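Local coordinates for 11S globulin isoform 1 (Cocos nucifera, PDB 5WPW), which probably serves as a nutrient reservoir in coconut seed, being an 11S storage globulin built from six subunits, each with an acidic and a basic chain, at residues Gly315-Val320 with Glu334-Gln339; His308-Cys313 with Ile363-Arg368; Asn58-Val63 with Val118-Ala123; Gly73-Gly78 with Glu103-Tyr108; Gly50-Ser55 with Phe122-Tyr127. The protein carries 2 engineered substitutions. All coordinates share one frame; numbering follows the deposited sequence.

Contact 1: residues Gly315-Val320 with Glu334-Gln339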
# COMPACT_ATOMS: atom_id res chain seq x y z
N GLY A 315 13.69 30.86 21.03
CA GLY A 315 13.64 32.29 21.31
C GLY A 315 12.50 32.62 22.24
O GLY A 315 11.59 31.81 22.47
N GLY A 316 12.57 33.82 22.80
CA GLY A 316 11.50 34.20 23.69
C GLY A 316 11.50 33.44 25.00
O GLY A 316 12.50 32.86 25.43
N ARG A 317 10.34 33.47 25.65
CA ARG A 317 10.14 32.89 26.97
C ARG A 317 8.67 32.53 27.08
O ARG A 317 7.82 33.28 26.61
CB ARG A 317 10.48 33.87 28.11
CG ARG A 317 11.93 34.22 28.26
CD ARG A 317 12.12 35.35 29.28
NE ARG A 317 13.53 35.59 29.53
CZ ARG A 317 14.31 34.81 30.28
NH1 ARG A 317 13.80 33.73 30.87
NH2 ARG A 317 15.59 35.11 30.44
N GLY A 318 8.38 31.39 27.72
CA GLY A 318 7.00 31.02 27.91
C GLY A 318 6.80 30.06 29.06
O GLY A 318 7.74 29.39 29.51
N ARG A 319 5.57 30.02 29.55
CA ARG A 319 5.15 29.10 30.58
C ARG A 319 4.59 27.84 29.93
O ARG A 319 3.69 27.93 29.09
CB ARG A 319 4.07 29.72 31.46
CG ARG A 319 3.80 28.96 32.74
CD ARG A 319 4.87 29.32 33.74
NE ARG A 319 4.81 28.53 34.96
CZ ARG A 319 5.73 28.59 35.92
NH1 ARG A 319 6.78 29.40 35.77
NH2 ARG A 319 5.61 27.86 37.02
N VAL A 320 5.12 26.68 30.32
CA VAL A 320 4.58 25.39 29.90
C VAL A 320 4.08 24.65 31.14
O VAL A 320 4.79 24.54 32.14
CB VAL A 320 5.62 24.53 29.17
CG1 VAL A 320 4.96 23.25 28.60
CG2 VAL A 320 6.27 25.32 28.07
N GLU A 334 9.00 27.90 33.22
CA GLU A 334 9.29 28.69 32.05
C GLU A 334 10.14 27.86 31.09
O GLU A 334 10.68 26.82 31.46
CB GLU A 334 10.01 29.99 32.47
CG GLU A 334 10.32 31.01 31.35
CD GLU A 334 10.92 32.33 31.87
OE1 GLU A 334 12.16 32.41 32.04
OE2 GLU A 334 10.15 33.30 32.07
N LEU A 335 10.23 28.30 29.86
CA LEU A 335 11.22 27.78 28.94
C LEU A 335 11.87 28.99 28.29
O LEU A 335 11.17 29.96 27.96
CB LEU A 335 10.61 26.85 27.88
CG LEU A 335 10.56 25.33 28.09
CD1 LEU A 335 10.21 24.65 26.78
CD2 LEU A 335 11.87 24.78 28.61
N ARG A 336 13.19 28.95 28.11
CA ARG A 336 13.87 30.03 27.41
C ARG A 336 14.76 29.44 26.33
O ARG A 336 14.90 28.22 26.21
CB ARG A 336 14.68 30.91 28.38
CG ARG A 336 15.60 30.14 29.29
CD ARG A 336 16.11 30.99 30.46
NE ARG A 336 16.76 30.17 31.48
CZ ARG A 336 17.95 29.60 31.33
NH1 ARG A 336 18.64 29.77 30.21
NH2 ARG A 336 18.46 28.86 32.31
N GLN A 337 15.34 30.34 25.54
CA GLN A 337 16.20 29.95 24.43
C GLN A 337 17.24 28.92 24.86
O GLN A 337 17.92 29.07 25.88
CB GLN A 337 16.89 31.19 23.86
CG GLN A 337 17.97 30.87 22.83
CD GLN A 337 18.42 32.08 22.05
OE1 GLN A 337 17.60 32.93 21.69
NE2 GLN A 337 19.72 32.18 21.79
N GLY A 338 17.35 27.85 24.07
CA GLY A 338 18.34 26.82 24.28
C GLY A 338 17.91 25.68 25.16
O GLY A 338 18.68 24.72 25.32
N GLN A 339 16.71 25.72 25.72
CA GLN A 339 16.23 24.65 26.59
C GLN A 339 15.30 23.70 25.85
O GLN A 339 14.59 24.08 24.91
CB GLN A 339 15.51 25.22 27.80
CG GLN A 339 16.30 26.34 28.46
CD GLN A 339 15.73 26.75 29.78
OE1 GLN A 339 14.53 26.91 29.92
NE2 GLN A 339 16.60 26.91 30.77
O HOH W 1 15.35 34.89 22.83
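R317 lays its chain obliquely across the carboxylate of E334, both side chains standing on the same face of a beta hairpin. The arginine runs straight from CG to NE, with CG anti to the carbonyl carbon (chi1 -68°), and so carries NH1 over to E334 OE1 in a salt bridge. The carboxylate sits at the edge of the guanidinium, its own plane turned by 52°. The modelled separation of 2.4 Å between R317 NH1 and E334 OE1 is too short to be taken literally, so the fine geometry is doubtful. R336 lies alongside R317 and points the same way: its CB covers one guanidinium face, and R336 CD comes 3.6 Å from R317 NH1. R319, on this face too, spends its charge on D332.

Between the strands, G318 N donates to L335 O (3.1 Å) and L335 N to G318 O (2.7 Å). On the other face L335 CD1 meets V320 CG2 at 4.2 Å, and both residues pack on L341. A type II turn runs from R336 to Q339, and R336 N reaches Q339 OE1 (3.0 Å) from above the amide plane. A water links G316 N to Q337 OE1.

The hairpin is thus two-faced, charged outside and apolar within, and E334 would offset part of the repulsion between R317 NH1 and R336 NE, 4.7 Å apart.

Contact 2: residues His308-Cys313 with Ile363-Arg368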
# COMPACT_ATOMS: atom_id res chain seq x y z
N HIS A 308 5.51 11.10 21.05
CA HIS A 308 6.14 12.01 22.00
C HIS A 308 6.52 13.29 21.27
O HIS A 308 6.74 13.28 20.05
CB HIS A 308 7.40 11.42 22.64
CG HIS A 308 7.23 10.05 23.23
ND1 HIS A 308 6.43 9.80 24.32
CD2 HIS A 308 7.80 8.87 22.89
CE1 HIS A 308 6.49 8.52 24.62
NE2 HIS A 308 7.31 7.93 23.77
N SER A 309 6.63 14.38 22.02
CA SER A 309 7.02 15.67 21.50
C SER A 309 8.32 16.11 22.17
O SER A 309 8.38 16.21 23.40
CB SER A 309 5.91 16.70 21.72
OG SER A 309 6.21 17.94 21.10
N ILE A 310 9.34 16.37 21.36
CA ILE A 310 10.62 16.88 21.83
C ILE A 310 10.65 18.36 21.49
O ILE A 310 10.84 18.75 20.33
CB ILE A 310 11.81 16.13 21.22
CG1 ILE A 310 11.74 14.65 21.59
CG2 ILE A 310 13.12 16.70 21.72
CD1 ILE A 310 11.08 13.78 20.56
N MET A 311 10.45 19.20 22.50
CA MET A 311 10.27 20.62 22.28
C MET A 311 11.55 21.36 22.63
O MET A 311 12.11 21.16 23.72
CB MET A 311 9.12 21.14 23.14
CG MET A 311 8.75 22.57 22.85
SD MET A 311 7.32 23.14 23.82
CE MET A 311 6.67 21.59 24.39
N TYR A 312 12.00 22.23 21.72
CA TYR A 312 13.21 23.03 21.89
C TYR A 312 12.88 24.49 21.69
O TYR A 312 12.34 24.86 20.63
CB TYR A 312 14.29 22.59 20.89
CG TYR A 312 15.57 23.39 20.97
CD1 TYR A 312 16.48 23.17 21.99
CD2 TYR A 312 15.86 24.38 20.04
CE1 TYR A 312 17.64 23.89 22.08
CE2 TYR A 312 17.03 25.12 20.13
CZ TYR A 312 17.92 24.86 21.15
OH TYR A 312 19.08 25.57 21.27
N CYS A 313 13.20 25.34 22.66
CA CYS A 313 12.86 26.76 22.55
C CYS A 313 13.97 27.51 21.82
O CYS A 313 15.14 27.47 22.23
CB CYS A 313 12.59 27.37 23.93
SG CYS A 313 12.34 29.17 23.84
N ILE A 363 9.95 18.25 17.62
CA ILE A 363 10.15 17.05 16.82
C ILE A 363 9.32 15.95 17.46
O ILE A 363 9.44 15.71 18.66
CB ILE A 363 11.62 16.63 16.75
CG1 ILE A 363 12.51 17.75 16.22
CG2 ILE A 363 11.77 15.30 15.95
CD1 ILE A 363 12.11 18.26 14.83
N LYS A 364 8.51 15.26 16.67
CA LYS A 364 7.58 14.27 17.20
C LYS A 364 7.91 12.91 16.63
O LYS A 364 8.31 12.80 15.47
CB LYS A 364 6.13 14.69 16.90
CG LYS A 364 5.82 16.09 17.49
CD LYS A 364 4.34 16.51 17.37
CE LYS A 364 4.09 17.83 18.13
NZ LYS A 364 2.62 18.06 18.31
N THR A 365 7.73 11.87 17.46
CA THR A 365 8.21 10.51 17.19
C THR A 365 7.20 9.69 16.39
O THR A 365 6.92 8.53 16.70
CB THR A 365 8.59 9.79 18.48
OG1 THR A 365 7.44 9.60 19.32
CG2 THR A 365 9.65 10.56 19.26
N SER A 366 6.64 10.29 15.34
CA SER A 366 5.75 9.58 14.44
C SER A 366 5.65 10.39 13.16
O SER A 366 5.66 11.63 13.19
CB SER A 366 4.35 9.40 15.06
OG SER A 366 3.52 8.58 14.25
N ASP A 367 5.54 9.70 12.04
CA ASP A 367 5.01 10.39 10.90
C ASP A 367 3.56 10.78 11.20
O ASP A 367 2.85 10.08 11.93
CB ASP A 367 5.07 9.55 9.63
CG ASP A 367 4.55 10.31 8.43
OD1 ASP A 367 4.68 11.58 8.44
OD2 ASP A 367 4.01 9.68 7.50
N ARG A 368 3.15 11.90 10.63
CA ARG A 368 1.79 12.42 10.76
C ARG A 368 1.36 12.45 12.22
O ARG A 368 0.31 11.95 12.62
CB ARG A 368 0.84 11.61 9.87
CG ARG A 368 1.33 11.66 8.42
CD ARG A 368 0.35 11.14 7.40
NE ARG A 368 -0.11 9.80 7.74
CZ ARG A 368 -0.88 9.06 6.94
NH1 ARG A 368 -1.24 9.54 5.75
NH2 ARG A 368 -1.27 7.85 7.32
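H308 and T365 are joined by a pair of hydrogen bonds, one of them to a side chain. H308 N donates to T365 OG1 (3.0 Å), which chi1 of 64° holds between its own backbone N and carbonyl carbon, while T365 N returns a bond to H308 O (3.1 Å). T365 OG1 also bonds Q148 of a second subunit. Farther along, I310 and I363 form a regular antiparallel pair, I310 N to I363 O at 2.8 Å and I363 N to I310 O at 2.9 Å. A CA-H...O contact from K364 CA to H308 O (3.1 Å) lies between these bonded pairs.

Apolar contact is confined to a few atoms. I310 CD1 touches T365 CG2 at 3.8 Å, the two side chains crossing at about a right angle. The same methyl, I310 CD1, is pressed to 3.2 Å from I363 O, with chi2 (96°) off a staggered angle. On the opposite face S309 OG lies against K364 CE, the lysine reaching on to N304.

In this antiparallel sheet of the C-terminal cupin domain, strand 309-314 is flanked by 357-364 and, on its other side, by 340-343, whose residues L340 and I342 receive I310; just beyond, Q345 N binds the ring of H308.

Contact 3: residues Asn58-Val63 with Val118-Ala123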
# COMPACT_ATOMS: atom_id res chain seq x y z
N ASN A 58 23.26 5.05 13.12
CA ASN A 58 22.36 3.89 13.17
C ASN A 58 20.90 4.29 13.27
O ASN A 58 20.03 3.42 13.13
CB ASN A 58 22.70 2.99 14.36
CG ASN A 58 22.41 3.67 15.73
OD1 ASN A 58 22.64 4.87 15.92
ND2 ASN A 58 21.91 2.88 16.69
N ALA A 59 20.60 5.56 13.53
CA ALA A 59 19.23 6.02 13.74
C ALA A 59 18.86 7.10 12.74
O ALA A 59 19.71 7.94 12.37
CB ALA A 59 19.09 6.57 15.16
N PRO A 60 17.62 7.10 12.23
CA PRO A 60 17.18 8.22 11.39
C PRO A 60 17.08 9.47 12.25
O PRO A 60 16.92 9.39 13.47
CB PRO A 60 15.82 7.77 10.87
CG PRO A 60 15.29 6.85 11.96
CD PRO A 60 16.53 6.14 12.51
N ARG A 61 17.21 10.63 11.60
CA ARG A 61 17.20 11.90 12.33
C ARG A 61 16.51 13.00 11.55
O ARG A 61 16.37 12.94 10.33
CB ARG A 61 18.64 12.32 12.68
CG ARG A 61 19.30 13.13 11.62
CD ARG A 61 20.78 13.28 11.93
NE ARG A 61 21.52 12.15 11.39
CZ ARG A 61 22.84 12.12 11.29
NH1 ARG A 61 23.55 13.17 11.68
NH2 ARG A 61 23.43 11.05 10.78
N LEU A 62 16.06 14.03 12.30
CA LEU A 62 15.64 15.31 11.75
C LEU A 62 16.58 16.36 12.32
O LEU A 62 16.86 16.32 13.53
CB LEU A 62 14.21 15.68 12.13
CG LEU A 62 13.08 14.82 11.57
CD1 LEU A 62 11.77 15.55 11.80
CD2 LEU A 62 13.31 14.54 10.10
N VAL A 63 17.10 17.22 11.45
CA VAL A 63 17.94 18.35 11.84
C VAL A 63 17.14 19.62 11.63
O VAL A 63 16.56 19.82 10.55
CB VAL A 63 19.24 18.39 11.01
CG1 VAL A 63 20.14 19.52 11.52
CG2 VAL A 63 19.94 17.03 11.07
N VAL A 118 17.69 12.87 7.53
CA VAL A 118 18.78 11.97 7.16
C VAL A 118 18.46 10.53 7.56
O VAL A 118 18.51 10.21 8.75
CB VAL A 118 20.08 12.44 7.83
CG1 VAL A 118 21.22 11.54 7.46
CG2 VAL A 118 20.39 13.87 7.45
N PRO A 119 18.17 9.63 6.61
CA PRO A 119 17.96 8.21 6.95
C PRO A 119 19.17 7.60 7.63
O PRO A 119 20.31 7.95 7.36
CB PRO A 119 17.74 7.54 5.58
CG PRO A 119 17.56 8.67 4.59
CD PRO A 119 18.23 9.86 5.16
N ASN A 120 18.92 6.61 8.48
CA ASN A 120 20.05 5.89 9.06
C ASN A 120 20.89 5.26 7.96
O ASN A 120 20.39 4.92 6.88
CB ASN A 120 19.55 4.81 9.99
CG ASN A 120 18.62 3.89 9.29
OD1 ASN A 120 17.59 4.34 8.78
ND2 ASN A 120 18.98 2.62 9.20
N GLY A 121 22.18 5.11 8.23
CA GLY A 121 23.05 4.39 7.33
C GLY A 121 23.50 5.14 6.09
O GLY A 121 24.22 4.54 5.28
N PHE A 122 23.10 6.40 5.91
CA PHE A 122 23.52 7.22 4.77
C PHE A 122 24.59 8.22 5.21
O PHE A 122 24.39 8.95 6.18
CB PHE A 122 22.35 8.02 4.17
CG PHE A 122 21.32 7.18 3.44
CD1 PHE A 122 20.84 6.00 3.97
CD2 PHE A 122 20.80 7.62 2.22
CE1 PHE A 122 19.88 5.25 3.29
CE2 PHE A 122 19.84 6.88 1.55
CZ PHE A 122 19.39 5.68 2.08
N ALA A 123 25.69 8.30 4.46
CA ALA A 123 26.73 9.29 4.74
C ALA A 123 26.25 10.72 4.49
O ALA A 123 25.63 11.03 3.46
CB ALA A 123 27.97 9.01 3.90
O HOH W 2 20.65 9.50 10.32
O HOH W 3 23.05 8.41 8.94
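R61 and V118 lie side by side and point the same way, the arginine running along the flank of the valine. CG of R61 occupies the crowded position between backbone N and carbonyl carbon (chi1 88°), and a bend at chi3 brings the end of the chain alongside V118. In consequence R61 NE lies 3.9 Å from V118 CB, and the guanidinium meets the valine obliquely. Two waters sit at the guanidinium edge, in its plane. One accepts from R61 NE (3.0 Å) and lies 2.7 Å from both A59 O and V118 O; the other accepts from R61 NH2 and lies beside P119 O and F122 O. The arginine is thereby tied through solvent to carbonyls of both segments. Underneath, R61 and V118 make a hydrogen-bonded antiparallel pair, R61 N to V118 O at 3.2 Å and V118 N to R61 O at 3.1 Å, so V118 O has a backbone partner besides the water.

P60 and N120 repeat the side-by-side posture, with P60 CD 4.2 Å from N120 CB. That CB of N120 also rests 3.5 Å from N58 O. The N-H of N120 is buried and finds no partner in the model.

P119 to F122 form a type II turn, with G121 at its positive-phi position; G121 O accepts a bond from W303 of a fourth subunit. This turn carries the chain from strand 114-118 of one sheet to 124-127 of the other, a sheet-to-sheet connection of the jelly-roll beta barrel of the cupin fold, here in the N-terminal cupin domain.

Contact 4: residues Gly73-Gly78 with Glu103-Tyr108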
# COMPACT_ATOMS: atom_id res chain seq x y z
N GLY A 73 25.47 17.68 2.11
CA GLY A 73 25.56 16.55 1.21
C GLY A 73 25.08 15.27 1.87
O GLY A 73 25.47 14.92 3.00
N LEU A 74 24.20 14.57 1.16
CA LEU A 74 23.68 13.28 1.57
C LEU A 74 23.98 12.31 0.44
O LEU A 74 23.53 12.50 -0.69
CB LEU A 74 22.18 13.36 1.83
CG LEU A 74 21.51 12.04 2.18
CD1 LEU A 74 21.98 11.66 3.54
CD2 LEU A 74 20.00 12.23 2.16
N VAL A 75 24.76 11.29 0.74
CA VAL A 75 25.15 10.33 -0.29
C VAL A 75 24.16 9.18 -0.30
O VAL A 75 24.01 8.46 0.70
CB VAL A 75 26.58 9.84 -0.09
CG1 VAL A 75 26.91 8.81 -1.14
CG2 VAL A 75 27.56 11.02 -0.13
N MET A 76 23.48 8.98 -1.43
CA MET A 76 22.54 7.87 -1.58
C MET A 76 23.22 6.74 -2.33
O MET A 76 23.48 6.88 -3.53
CB MET A 76 21.28 8.34 -2.31
CG MET A 76 20.74 9.66 -1.79
SD MET A 76 18.94 9.77 -1.83
CE MET A 76 18.66 11.44 -1.22
N PRO A 77 23.56 5.63 -1.68
CA PRO A 77 24.34 4.57 -2.33
C PRO A 77 23.63 3.95 -3.53
O PRO A 77 22.45 3.59 -3.47
CB PRO A 77 24.54 3.54 -1.22
CG PRO A 77 23.54 3.87 -0.17
CD PRO A 77 23.34 5.35 -0.25
N GLY A 78 24.37 3.79 -4.62
CA GLY A 78 23.82 3.18 -5.81
C GLY A 78 23.16 4.14 -6.75
O GLY A 78 22.68 3.72 -7.81
N GLU A 103 33.19 15.39 -9.93
CA GLU A 103 31.83 14.89 -10.05
C GLU A 103 31.43 14.34 -8.70
O GLU A 103 32.24 13.72 -8.00
CB GLU A 103 31.69 13.83 -11.15
CG GLU A 103 32.04 12.43 -10.71
CD GLU A 103 31.56 11.36 -11.68
OE1 GLU A 103 32.04 10.22 -11.55
OE2 GLU A 103 30.71 11.67 -12.55
N HIS A 104 30.19 14.60 -8.31
CA HIS A 104 29.72 14.14 -7.02
C HIS A 104 28.20 14.15 -7.06
O HIS A 104 27.58 14.54 -8.06
CB HIS A 104 30.27 15.01 -5.89
CG HIS A 104 30.01 16.48 -6.08
ND1 HIS A 104 28.84 17.08 -5.69
CD2 HIS A 104 30.79 17.46 -6.58
CE1 HIS A 104 28.89 18.37 -5.98
NE2 HIS A 104 30.08 18.63 -6.51
N GLN A 105 27.60 13.71 -5.96
CA GLN A 105 26.15 13.75 -5.90
C GLN A 105 25.68 15.17 -5.60
O GLN A 105 26.47 16.06 -5.26
CB GLN A 105 25.61 12.76 -4.87
CG GLN A 105 25.67 11.33 -5.36
CD GLN A 105 24.90 10.39 -4.47
OE1 GLN A 105 23.96 10.80 -3.78
NE2 GLN A 105 25.27 9.11 -4.49
N LYS A 106 24.37 15.35 -5.75
CA LYS A 106 23.76 16.67 -5.66
C LYS A 106 23.90 17.22 -4.24
O LYS A 106 23.85 16.48 -3.26
CB LYS A 106 22.28 16.57 -6.05
CG LYS A 106 21.54 15.46 -5.33
CD LYS A 106 20.12 15.25 -5.87
CE LYS A 106 20.11 14.34 -7.11
NZ LYS A 106 18.71 13.93 -7.48
N VAL A 107 24.10 18.53 -4.13
CA VAL A 107 24.31 19.13 -2.84
C VAL A 107 23.12 20.01 -2.54
O VAL A 107 22.47 20.55 -3.44
CB VAL A 107 25.64 19.89 -2.80
CG1 VAL A 107 26.79 18.90 -3.04
CG2 VAL A 107 25.63 20.95 -3.86
N TYR A 108 22.80 20.11 -1.26
CA TYR A 108 21.58 20.74 -0.78
C TYR A 108 21.94 22.00 -0.01
O TYR A 108 22.67 21.95 0.98
CB TYR A 108 20.81 19.77 0.12
CG TYR A 108 20.55 18.43 -0.53
CD1 TYR A 108 19.39 18.22 -1.26
CD2 TYR A 108 21.44 17.37 -0.40
CE1 TYR A 108 19.13 17.00 -1.84
CE2 TYR A 108 21.19 16.14 -0.99
CZ TYR A 108 20.03 15.96 -1.72
OH TYR A 108 19.74 14.75 -2.33
O HOH W 4 25.16 14.49 -2.08
O HOH W 5 22.21 12.80 -2.96
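Q105 grips the backbone of M76 with both ends of its amide. M76 N donates to Q105 OE1 at 3.0 Å, almost perfectly straight (178°), and Q105 NE2 donates to M76 O, also at 3.0 Å, but from above the carbonyl plane. The glutamine chain reaches this far because it is extended beyond CG. The V75 side chain crosses it at about a right angle, with V75 CG1 3.7 Å from Q105 NE2.

A water backs up the amide: it donates to L74 O (2.6 Å) and to Q105 OE1 (2.8 Å) and accepts from Y108 OH (3.2 Å). With M76 N it gives OE1 two donors, which would hold the amide in its present rotation. A second water joins L74 O to K106 O. The tyrosine ring turns its edge to the other strand, Y108 CE2 lying 4.1 Å from L74 CB, while M76 CE comes 3.7 Å from Y108 OH.

Strands 70-74 and 107-110 are antiparallel neighbours in a curled sheet of the N-terminal cupin barrel, and here, at the end of their pairing, the backbones diverge. Side-chain and water bonds replace direct backbone ones across the widening gap.

Farther out, H104 ND1 donates to Q105 O, and H104 NE2 is held by L222 N. M76 packs on F241 of a fifth subunit, and Q105 makes backbone bonds to a fourth. K106 NZ bonds the carbonyl of C246, the basic-chain half of the disulfide whose acidic-chain half, C79, directly follows G78.

Contact 5: residues Gly50-Ser55 with Phe122-Tyr127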
# COMPACT_ATOMS: atom_id res chain seq x y z
N GLY A 50 33.57 26.12 8.41
CA GLY A 50 33.69 24.83 9.08
C GLY A 50 32.93 23.75 8.32
O GLY A 50 31.81 23.96 7.87
N LEU A 51 33.55 22.58 8.22
CA LEU A 51 33.01 21.40 7.55
C LEU A 51 32.77 20.32 8.59
O LEU A 51 33.70 19.93 9.31
CB LEU A 51 33.97 20.91 6.46
CG LEU A 51 33.77 19.52 5.87
CD1 LEU A 51 32.55 19.52 4.94
CD2 LEU A 51 35.03 19.09 5.14
N LEU A 52 31.52 19.86 8.72
CA LEU A 52 31.23 18.64 9.46
C LEU A 52 31.60 17.43 8.61
O LEU A 52 31.01 17.22 7.54
CB LEU A 52 29.75 18.59 9.84
CG LEU A 52 29.25 17.40 10.67
CD1 LEU A 52 29.91 17.38 12.04
CD2 LEU A 52 27.75 17.51 10.80
N LEU A 53 32.55 16.63 9.10
CA LEU A 53 33.10 15.53 8.32
C LEU A 53 32.04 14.46 8.05
O LEU A 53 31.12 14.26 8.86
CB LEU A 53 34.27 14.89 9.06
CG LEU A 53 35.36 15.91 9.39
CD1 LEU A 53 36.44 15.26 10.20
CD2 LEU A 53 35.85 16.51 8.09
N PRO A 54 32.17 13.73 6.95
CA PRO A 54 31.16 12.71 6.61
C PRO A 54 31.07 11.62 7.67
O PRO A 54 32.09 11.15 8.19
CB PRO A 54 31.63 12.17 5.27
CG PRO A 54 33.10 12.54 5.19
CD PRO A 54 33.20 13.85 5.90
N SER A 55 29.83 11.25 8.00
CA SER A 55 29.57 10.22 9.00
C SER A 55 28.17 9.69 8.77
O SER A 55 27.36 10.31 8.07
CB SER A 55 29.74 10.76 10.43
OG SER A 55 28.65 11.59 10.84
N PHE A 122 23.10 6.40 5.91
CA PHE A 122 23.52 7.22 4.77
C PHE A 122 24.59 8.22 5.21
O PHE A 122 24.39 8.95 6.18
CB PHE A 122 22.35 8.02 4.17
CG PHE A 122 21.32 7.18 3.44
CD1 PHE A 122 20.84 6.00 3.97
CD2 PHE A 122 20.80 7.62 2.22
CE1 PHE A 122 19.88 5.25 3.29
CE2 PHE A 122 19.84 6.88 1.55
CZ PHE A 122 19.39 5.68 2.08
N ALA A 123 25.69 8.30 4.46
CA ALA A 123 26.73 9.29 4.74
C ALA A 123 26.25 10.72 4.49
O ALA A 123 25.63 11.03 3.46
CB ALA A 123 27.97 9.01 3.90
N TYR A 124 26.60 11.61 5.42
CA TYR A 124 26.10 12.98 5.50
C TYR A 124 27.25 13.92 5.86
O TYR A 124 28.07 13.58 6.72
CB TYR A 124 25.03 13.05 6.58
CG TYR A 124 24.52 14.41 7.00
CD1 TYR A 124 23.60 15.09 6.23
CD2 TYR A 124 24.92 14.99 8.20
CE1 TYR A 124 23.10 16.32 6.61
CE2 TYR A 124 24.43 16.23 8.60
CZ TYR A 124 23.52 16.89 7.79
OH TYR A 124 23.00 18.12 8.15
N TRP A 125 27.30 15.10 5.22
CA TRP A 125 28.27 16.14 5.59
C TRP A 125 27.62 17.51 5.42
O TRP A 125 26.63 17.67 4.70
CB TRP A 125 29.58 16.01 4.77
CG TRP A 125 29.40 16.10 3.28
CD1 TRP A 125 29.28 15.05 2.40
CD2 TRP A 125 29.36 17.29 2.48
NE1 TRP A 125 29.14 15.52 1.12
CE2 TRP A 125 29.18 16.89 1.14
CE3 TRP A 125 29.43 18.66 2.78
CZ2 TRP A 125 29.07 17.80 0.10
CZ3 TRP A 125 29.32 19.58 1.74
CH2 TRP A 125 29.15 19.14 0.41
N CYS A 126 28.23 18.52 6.05
CA CYS A 126 27.59 19.82 6.25
C CYS A 126 28.67 20.89 6.24
O CYS A 126 29.61 20.80 7.03
CB CYS A 126 26.87 19.87 7.59
SG CYS A 126 25.99 21.40 7.89
N TYR A 127 28.51 21.91 5.39
CA TYR A 127 29.51 22.98 5.30
C TYR A 127 28.86 24.35 5.44
O TYR A 127 27.86 24.65 4.77
CB TYR A 127 30.27 22.89 3.97
CG TYR A 127 31.23 24.06 3.70
CD1 TYR A 127 32.43 24.18 4.40
CD2 TYR A 127 30.93 25.02 2.74
CE1 TYR A 127 33.33 25.26 4.15
CE2 TYR A 127 31.81 26.11 2.48
CZ TYR A 127 33.00 26.22 3.18
OH TYR A 127 33.87 27.28 2.92
O HOH W 6 28.33 14.14 9.40
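L51 serves two of the three aromatic rings on this strand pair. Its CB lies at the edge of the Y127 ring, near the ring plane and 4.2 Å from Y127 CD1, while L51 CD1 meets the indole of W125 obliquely, 3.9 Å from CE3. On the reverse face L52 CD2 approaches the Y124 ring, also obliquely, at 4.2 Å from CE2, and the CB atoms of L52 and C126 touch beside it. W125 CB lies against the opposing chain, 3.3 Å from L52 O; with CG between the backbone N and the carbonyl carbon (chi1 59°), the indole swings away from that chain, and CE3 is the indole atom that meets L51.

The backbone ladder is uneven. L52 N binds C126 O firmly (2.7 Å), whereas the return bond from C126 N to L52 O is weak (3.4 Å). After P54, which has no N-H to give, the pairing resumes one residue out of step: S55 N donates to Y124 O (3.2 Å) and Y124 N to S55 O (3.0 Å). A water lies within bonding distance of L53 O, S55 OG and Y124 O at the irregularity.

Residues L51 and W125 face a fourth subunit, meeting its N391 and P385, whereas L52 and C126 turn inward to strand 40-46. This is a beta bulge in an antiparallel pair of the N-terminal cupin barrel, where one wall of the barrel also forms a subunit interface.

In the fold
From the N terminus, the first three contacts to open all lie in the N-terminal cupin domain. Strand 50-57 opens contact 5, strand 61-67 opens contact 3 and strand 70-74 opens contact 4, whose partner at 103-108 closes first. Contact 4 therefore nests inside the loops closed by contacts 3 and 5, which end on a shared stretch, F122 and A123, as the chain passes from one sheet to the other. In the C-terminal cupin domain, strand 309-314 opens contact 2; the hairpin of contact 1 closes within that loop, and strand 357-364 then completes contact 2. Contact 1 abuts contact 2 through C313 and Y312. Among these contacts, the two domains touch where I363 of contact 2 packs on L62 of contact 3.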